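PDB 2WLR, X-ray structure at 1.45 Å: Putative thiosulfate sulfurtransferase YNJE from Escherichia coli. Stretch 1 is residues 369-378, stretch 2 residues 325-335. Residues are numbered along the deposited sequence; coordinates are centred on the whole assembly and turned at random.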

ATOM      1  N   TRP A 369       0.933  -0.542 -13.225  1.00  9.14           N
ATOM      2  CA  TRP A 369       1.537  -1.150 -12.013  1.00  9.21           C
ATOM      3  C   TRP A 369       1.474  -0.234 -10.772  1.00  9.00           C
ATOM      4  O   TRP A 369       1.001  -0.639  -9.718  1.00  7.71           O
ATOM      5  CB  TRP A 369       2.990  -1.542 -12.217  1.00  9.92           C
ATOM      6  CG  TRP A 369       3.247  -2.765 -13.022  1.00 10.13           C
ATOM      7  CD1 TRP A 369       2.534  -3.243 -14.095  1.00 11.30           C
ATOM      8  CD2 TRP A 369       4.343  -3.644 -12.830  1.00  9.99           C
ATOM      9  NE1 TRP A 369       3.140  -4.371 -14.569  1.00 10.03           N
ATOM     10  CE2 TRP A 369       4.251  -4.637 -13.812  1.00 10.68           C
ATOM     11  CE3 TRP A 369       5.413  -3.679 -11.931  1.00 11.12           C
ATOM     12  CZ2 TRP A 369       5.183  -5.670 -13.907  1.00 11.87           C
ATOM     13  CZ3 TRP A 369       6.332  -4.716 -12.025  1.00 12.05           C
ATOM     14  CH2 TRP A 369       6.210  -5.686 -13.000  1.00 12.74           C
ATOM     15  N   ARG A 370       1.945   1.005 -10.890  1.00  7.97           N
ATOM     16  CA  ARG A 370       1.934   1.907  -9.725  1.00  8.33           C
ATOM     17  C   ARG A 370       0.481   2.203  -9.294  1.00  7.77           C
ATOM     18  O   ARG A 370       0.185   2.262  -8.106  1.00  7.79           O
ATOM     19  CB  ARG A 370       2.678   3.197 -10.049  1.00  7.54           C
ATOM     20  CG  ARG A 370       4.159   3.018 -10.258  1.00  9.84           C
ATOM     21  CD  ARG A 370       4.811   4.304 -10.744  1.00  9.98           C
ATOM     22  NE  ARG A 370       4.532   4.504 -12.160  1.00 11.13           N
ATOM     23  CZ  ARG A 370       4.954   5.556 -12.853  1.00 11.77           C
ATOM     24  NH1 ARG A 370       5.612   6.541 -12.242  1.00 11.08           N
ATOM     25  NH2 ARG A 370       4.698   5.636 -14.152  1.00 11.80           N
ATOM     26  N   ALA A 371      -0.414   2.387 -10.254  1.00  7.96           N
ATOM     27  CA  ALA A 371      -1.833   2.576  -9.995  1.00  7.47           C
ATOM     28  C   ALA A 371      -2.432   1.416  -9.222  1.00  7.27           C
ATOM     29  O   ALA A 371      -3.350   1.610  -8.412  1.00  7.73           O
ATOM     30  CB  ALA A 371      -2.578   2.766 -11.323  1.00  7.79           C
ATOM     31  N   SER A 372      -1.916   0.210  -9.454  1.00  7.64           N
ATOM     32  CA  SER A 372      -2.435  -0.935  -8.730  1.00  7.94           C
ATOM     33  C   SER A 372      -2.035  -0.927  -7.281  1.00  6.98           C
ATOM     34  O   SER A 372      -2.825  -1.332  -6.425  1.00  8.02           O
ATOM     35  CB  SER A 372      -1.961  -2.218  -9.378  1.00  7.78           C
ATOM     36  OG  SER A 372      -2.386  -2.279 -10.740  1.00  9.51           O
ATOM     37  N   GLU A 373      -0.816  -0.518  -7.006  1.00  7.18           N
ATOM     38  CA  GLU A 373      -0.380  -0.370  -5.620  1.00  7.06           C
ATOM     39  C   GLU A 373      -1.260   0.648  -4.899  1.00  7.33           C
ATOM     40  O   GLU A 373      -1.723   0.379  -3.756  1.00  7.96           O
ATOM     41  CB  GLU A 373       1.113   0.016  -5.579  1.00  7.71           C
ATOM     42  CG  GLU A 373       1.641   0.179  -4.171  1.00  9.33           C
ATOM     43  CD  GLU A 373       3.152   0.315  -4.092  1.00 11.22           C
ATOM     44  OE1 GLU A 373       3.846   0.285  -5.142  1.00 10.54           O
ATOM     45  OE2 GLU A 373       3.647   0.461  -2.956  1.00 12.44           O
ATOM     46  N   THR A 374      -1.511   1.813  -5.491  1.00  7.07           N
ATOM     47  CA  THR A 374      -2.369   2.796  -4.844  1.00  8.21           C
ATOM     48  C   THR A 374      -3.797   2.305  -4.717  1.00  7.37           C
ATOM     49  O   THR A 374      -4.451   2.604  -3.711  1.00  8.71           O
ATOM     50  CB  THR A 374      -2.370   4.179  -5.516  1.00  9.57           C
ATOM     51  OG1 THR A 374      -2.615   4.068  -6.911  1.00 10.81           O
ATOM     52  CG2 THR A 374      -1.001   4.832  -5.317  1.00 11.54           C
ATOM     53  N   PHE A 375      -4.291   1.582  -5.728  1.00  6.95           N
ATOM     54  CA  PHE A 375      -5.604   0.957  -5.608  1.00  7.60           C
ATOM     55  C   PHE A 375      -5.666   0.065  -4.374  1.00  6.99           C
ATOM     56  O   PHE A 375      -6.631   0.118  -3.590  1.00  7.39           O
ATOM     57  CB  PHE A 375      -5.922   0.112  -6.827  1.00  8.07           C
ATOM     58  CG  PHE A 375      -7.153  -0.721  -6.687  1.00  8.12           C
ATOM     59  CD1 PHE A 375      -7.065  -1.982  -6.158  1.00  7.84           C
ATOM     60  CD2 PHE A 375      -8.381  -0.265  -7.120  1.00  9.71           C
ATOM     61  CE1 PHE A 375      -8.197  -2.778  -6.032  1.00 10.60           C
ATOM     62  CE2 PHE A 375      -9.509  -1.068  -6.978  1.00 10.00           C
ATOM     63  CZ  PHE A 375      -9.390  -2.334  -6.440  1.00  9.62           C
HETATM   64  N   MSE A 376      -4.669  -0.803  -4.199  1.00  7.04           N
HETATM   65  CA  MSE A 376      -4.681  -1.693  -3.031  1.00  7.10           C
HETATM   66  C   MSE A 376      -4.637  -0.947  -1.714  1.00  8.20           C
HETATM   67  O   MSE A 376      -5.317  -1.329  -0.776  1.00  7.86           O
HETATM   68  CB  MSE A 376      -3.584  -2.755  -3.123  1.00  7.72           C
HETATM   69  CG  MSE A 376      -3.689  -3.702  -4.300  1.00  6.30           C
HETATM   70 SE   MSE A 376      -5.290  -4.820  -4.253  1.00 11.14          SE
HETATM   71  CE  MSE A 376      -4.698  -6.069  -2.845  1.00 13.27           C
ATOM     72  N   TYR A 377      -3.835   0.107  -1.628  1.00  7.77           N
ATOM     73  CA  TYR A 377      -3.829   0.938  -0.420  1.00  7.98           C
ATOM     74  C   TYR A 377      -5.199   1.615  -0.179  1.00  7.72           C
ATOM     75  O   TYR A 377      -5.733   1.539   0.907  1.00  7.46           O
ATOM     76  CB  TYR A 377      -2.719   1.968  -0.480  1.00  9.04           C
ATOM     77  CG  TYR A 377      -1.308   1.407  -0.523  1.00  8.58           C
ATOM     78  CD1 TYR A 377      -1.025   0.095  -0.076  1.00  8.64           C
ATOM     79  CD2 TYR A 377      -0.270   2.150  -1.062  1.00  9.63           C
ATOM     80  CE1 TYR A 377       0.246  -0.417  -0.115  1.00 10.22           C
ATOM     81  CE2 TYR A 377       1.012   1.630  -1.084  1.00  9.93           C
ATOM     82  CZ  TYR A 377       1.248   0.347  -0.614  1.00 10.44           C
ATOM     83  OH  TYR A 377       2.534  -0.155  -0.662  1.00 10.71           O
ATOM     84  N   ALA A 378      -5.780   2.230  -1.207  1.00  7.48           N
ATOM     85  CA  ALA A 378      -7.089   2.874  -1.056  1.00  8.01           C
ATOM     86  C   ALA A 378      -8.170   1.881  -0.659  1.00  8.76           C
ATOM     87  O   ALA A 378      -9.017   2.180   0.137  1.00  9.25           O
ATOM     88  CB  ALA A 378      -7.476   3.561  -2.379  1.00  8.69           C
TER
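Stretch 2 (325-335) SDSTHMEDFHN

Stretch 2 is mostly loop and lies along one side of the helix 369-378, running in the same sense: M330 sits nearest R370 (CA to CA 7.4 Å) and, further on, F333 nearest T374 (CA to CA 8.1 Å). A type I turn from D326 to H329 begins the approach, H329 itself is extended, M330 (phi/psi -140/42) bends the chain, and a short 3-10 segment, 331-333, brings F333 round to the helix.

R370 covers the most surface. Its long side chain runs out under the turn, placing the guanidinium face against the carbonyl of S327, with NE 3.3 Å from S327 O at an angle too poor for a hydrogen bond. A water links R370 to the carbonyls at the two ends of the turn, accepting from R370 NH1 (2.9 Å) and donating to D326 O (2.6 Å) and H329 O (2.7 Å). Selenomethionine M330, flexible and apolar, packs its SE 3.7 Å from R370 CG and its CE 3.8 Å from T374 CG2. F333 continues this apolar patch: T374 CG2 lies over its ring face, 3.4 Å from F333 CZ, a CH-pi contact, while F333 CB meets Y377 CE2 at the edge of the tyrosine ring (4.0 Å). Last, the buried carboxylate of E373 finds a polar partner in H334, whose NE2 donates to E373 OE2 at 2.8 Å.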

ATOM      1  N   SER A 325      10.195   8.805  -7.220  1.00 14.67           N
ATOM      2  CA  SER A 325      11.282   9.592  -7.811  1.00 17.02           C
ATOM      3  C   SER A 325      11.420   9.418  -9.309  1.00 18.17           C
ATOM      4  O   SER A 325      11.859  10.336 -10.004  1.00 20.56           O
ATOM      5  CB  SER A 325      12.607   9.242  -7.118  1.00 16.60           C
ATOM      6  OG  SER A 325      12.865   7.857  -7.153  1.00 18.36           O
ATOM      7  N   ASP A 326      11.073   8.241  -9.796  1.00 17.67           N
ATOM      8  CA  ASP A 326      11.042   7.973 -11.207  1.00 18.68           C
ATOM      9  C   ASP A 326       9.963   6.947 -11.462  1.00 18.50           C
ATOM     10  O   ASP A 326       9.182   6.607 -10.549  1.00 18.38           O
ATOM     11  CB  ASP A 326      12.418   7.500 -11.688  1.00 19.14           C
ATOM     12  CG  ASP A 326      12.867   6.194 -11.052  1.00 20.40           C
ATOM     13  OD1 ASP A 326      12.006   5.394 -10.611  1.00 18.20           O
ATOM     14  OD2 ASP A 326      14.101   5.958 -10.986  1.00 23.41           O
ATOM     15  N   SER A 327       9.900   6.425 -12.678  1.00 18.28           N
ATOM     16  CA  SER A 327       8.762   5.606 -13.073  1.00 18.41           C
ATOM     17  C   SER A 327       8.708   4.206 -12.436  1.00 17.78           C
ATOM     18  O   SER A 327       7.673   3.543 -12.524  1.00 18.64           O
ATOM     19  CB  SER A 327       8.694   5.516 -14.601  1.00 18.47           C
ATOM     20  OG  SER A 327       9.752   4.725 -15.079  1.00 20.21           O
ATOM     21  N   THR A 328       9.780   3.794 -11.749  1.00 17.23           N
ATOM     22  CA  THR A 328       9.870   2.472 -11.128  1.00 16.89           C
ATOM     23  C   THR A 328       9.934   2.513  -9.587  1.00 16.17           C
ATOM     24  O   THR A 328      10.235   1.497  -8.961  1.00 17.35           O
ATOM     25  CB  THR A 328      11.077   1.686 -11.668  1.00 16.90           C
ATOM     26  OG1 THR A 328      12.248   2.511 -11.624  1.00 19.26           O
ATOM     27  CG2 THR A 328      10.829   1.242 -13.102  1.00 17.58           C
ATOM     28  N   HIS A 329       9.622   3.664  -8.993  1.00 14.10           N
ATOM     29  CA  HIS A 329       9.678   3.833  -7.531  1.00 13.97           C
ATOM     30  C   HIS A 329       8.416   4.492  -7.011  1.00 12.52           C
ATOM     31  O   HIS A 329       7.687   5.164  -7.736  1.00 11.75           O
ATOM     32  CB  HIS A 329      10.908   4.653  -7.132  1.00 14.47           C
ATOM     33  CG  HIS A 329      12.198   3.923  -7.337  1.00 18.10           C
ATOM     34  ND1 HIS A 329      12.869   3.919  -8.543  1.00 19.27           N
ATOM     35  CD2 HIS A 329      12.927   3.149  -6.498  1.00 20.92           C
ATOM     36  CE1 HIS A 329      13.960   3.179  -8.431  1.00 21.30           C
ATOM     37  NE2 HIS A 329      14.023   2.706  -7.200  1.00 22.90           N
HETATM   38  N   MSE A 330       8.184   4.277  -5.719  1.00 11.46           N
HETATM   39  CA  MSE A 330       6.943   4.695  -5.063  1.00 10.77           C
HETATM   40  C   MSE A 330       7.191   5.257  -3.672  1.00 10.29           C
HETATM   41  O   MSE A 330       6.400   5.062  -2.742  1.00  9.01           O
HETATM   42  CB  MSE A 330       5.929   3.502  -5.036  1.00  9.99           C
HETATM   43  CG  MSE A 330       5.262   3.175  -6.412  1.00  9.90           C
HETATM   44 SE   MSE A 330       4.135   4.604  -6.883  1.00 13.89          SE
HETATM   45  CE  MSE A 330       2.626   3.941  -5.941  1.00 11.03           C
ATOM     46  N   GLU A 331       8.245   6.061  -3.536  1.00 10.47           N
ATOM     47  CA  GLU A 331       8.623   6.574  -2.223  1.00 11.38           C
ATOM     48  C   GLU A 331       7.563   7.370  -1.466  1.00 10.83           C
ATOM     49  O   GLU A 331       7.535   7.325  -0.222  1.00 10.92           O
ATOM     50  CB  GLU A 331       9.891   7.455  -2.299  1.00 13.14           C
ATOM     51  CG  GLU A 331      11.145   6.765  -2.765  1.00 15.53           C
ATOM     52  CD  GLU A 331      11.377   6.944  -4.250  1.00 15.48           C
ATOM     53  OE1 GLU A 331      10.386   7.090  -5.017  1.00 12.58           O
ATOM     54  OE2 GLU A 331      12.566   6.918  -4.665  1.00 17.39           O
ATOM     55  N   ASP A 332       6.683   8.069  -2.178  1.00 11.75           N
ATOM     56  CA  ASP A 332       5.672   8.897  -1.527  1.00 11.46           C
ATOM     57  C   ASP A 332       4.657   8.084  -0.781  1.00 10.97           C
ATOM     58  O   ASP A 332       3.882   8.629  -0.037  1.00 10.09           O
ATOM     59  CB  ASP A 332       4.945   9.814  -2.526  1.00 10.78           C
ATOM     60  CG  ASP A 332       5.871  10.776  -3.248  1.00 14.11           C
ATOM     61  OD1 ASP A 332       6.887  11.151  -2.640  1.00 18.36           O
ATOM     62  OD2 ASP A 332       5.580  11.182  -4.412  1.00 14.08           O
ATOM     63  N   PHE A 333       4.623   6.782  -1.034  1.00 10.24           N
ATOM     64  CA  PHE A 333       3.668   5.917  -0.371  1.00  9.68           C
ATOM     65  C   PHE A 333       4.285   5.013   0.683  1.00  9.69           C
ATOM     66  O   PHE A 333       3.538   4.222   1.291  1.00  9.46           O
ATOM     67  CB  PHE A 333       2.963   5.108  -1.436  1.00  9.79           C
ATOM     68  CG  PHE A 333       2.007   5.931  -2.232  1.00  9.66           C
ATOM     69  CD1 PHE A 333       0.712   6.142  -1.771  1.00 12.61           C
ATOM     70  CD2 PHE A 333       2.404   6.503  -3.423  1.00 10.68           C
ATOM     71  CE1 PHE A 333      -0.165   6.945  -2.503  1.00 11.98           C
ATOM     72  CE2 PHE A 333       1.499   7.297  -4.153  1.00 10.72           C
ATOM     73  CZ  PHE A 333       0.233   7.492  -3.675  1.00 10.82           C
ATOM     74  N   HIS A 334       5.606   5.119   0.907  1.00  9.47           N
ATOM     75  CA  HIS A 334       6.320   4.121   1.720  1.00  9.71           C
ATOM     76  C   HIS A 334       6.974   4.756   2.925  1.00  9.65           C
ATOM     77  O   HIS A 334       7.443   5.888   2.862  1.00 10.13           O
ATOM     78  CB  HIS A 334       7.432   3.452   0.939  1.00  9.99           C
ATOM     79  CG  HIS A 334       6.985   2.673  -0.255  1.00  9.27           C
ATOM     80  ND1 HIS A 334       7.845   2.344  -1.273  1.00 11.12           N
ATOM     81  CD2 HIS A 334       5.783   2.160  -0.586  1.00 10.99           C
ATOM     82  CE1 HIS A 334       7.178   1.682  -2.207  1.00 11.90           C
ATOM     83  NE2 HIS A 334       5.927   1.536  -1.805  1.00 10.83           N
ATOM     84  N   ASN A 335       6.931   4.032   4.044  1.00  9.09           N
ATOM     85  CA  ASN A 335       7.752   4.280   5.219  1.00  8.89           C
ATOM     86  C   ASN A 335       9.207   3.921   4.941  1.00  9.14           C
ATOM     87  O   ASN A 335       9.519   3.322   3.906  1.00  9.24           O
ATOM     88  CB  ASN A 335       7.220   3.447   6.406  1.00  8.62           C
ATOM     89  CG  ASN A 335       5.847   3.868   6.871  1.00  8.29           C
ATOM     90  OD1 ASN A 335       4.981   3.025   7.122  1.00 10.88           O
ATOM     91  ND2 ASN A 335       5.624   5.141   6.959  1.00  6.38           N
TER
HETATM   92  O   HOH W   1       6.793   6.925  -9.632  1.00 13.11           O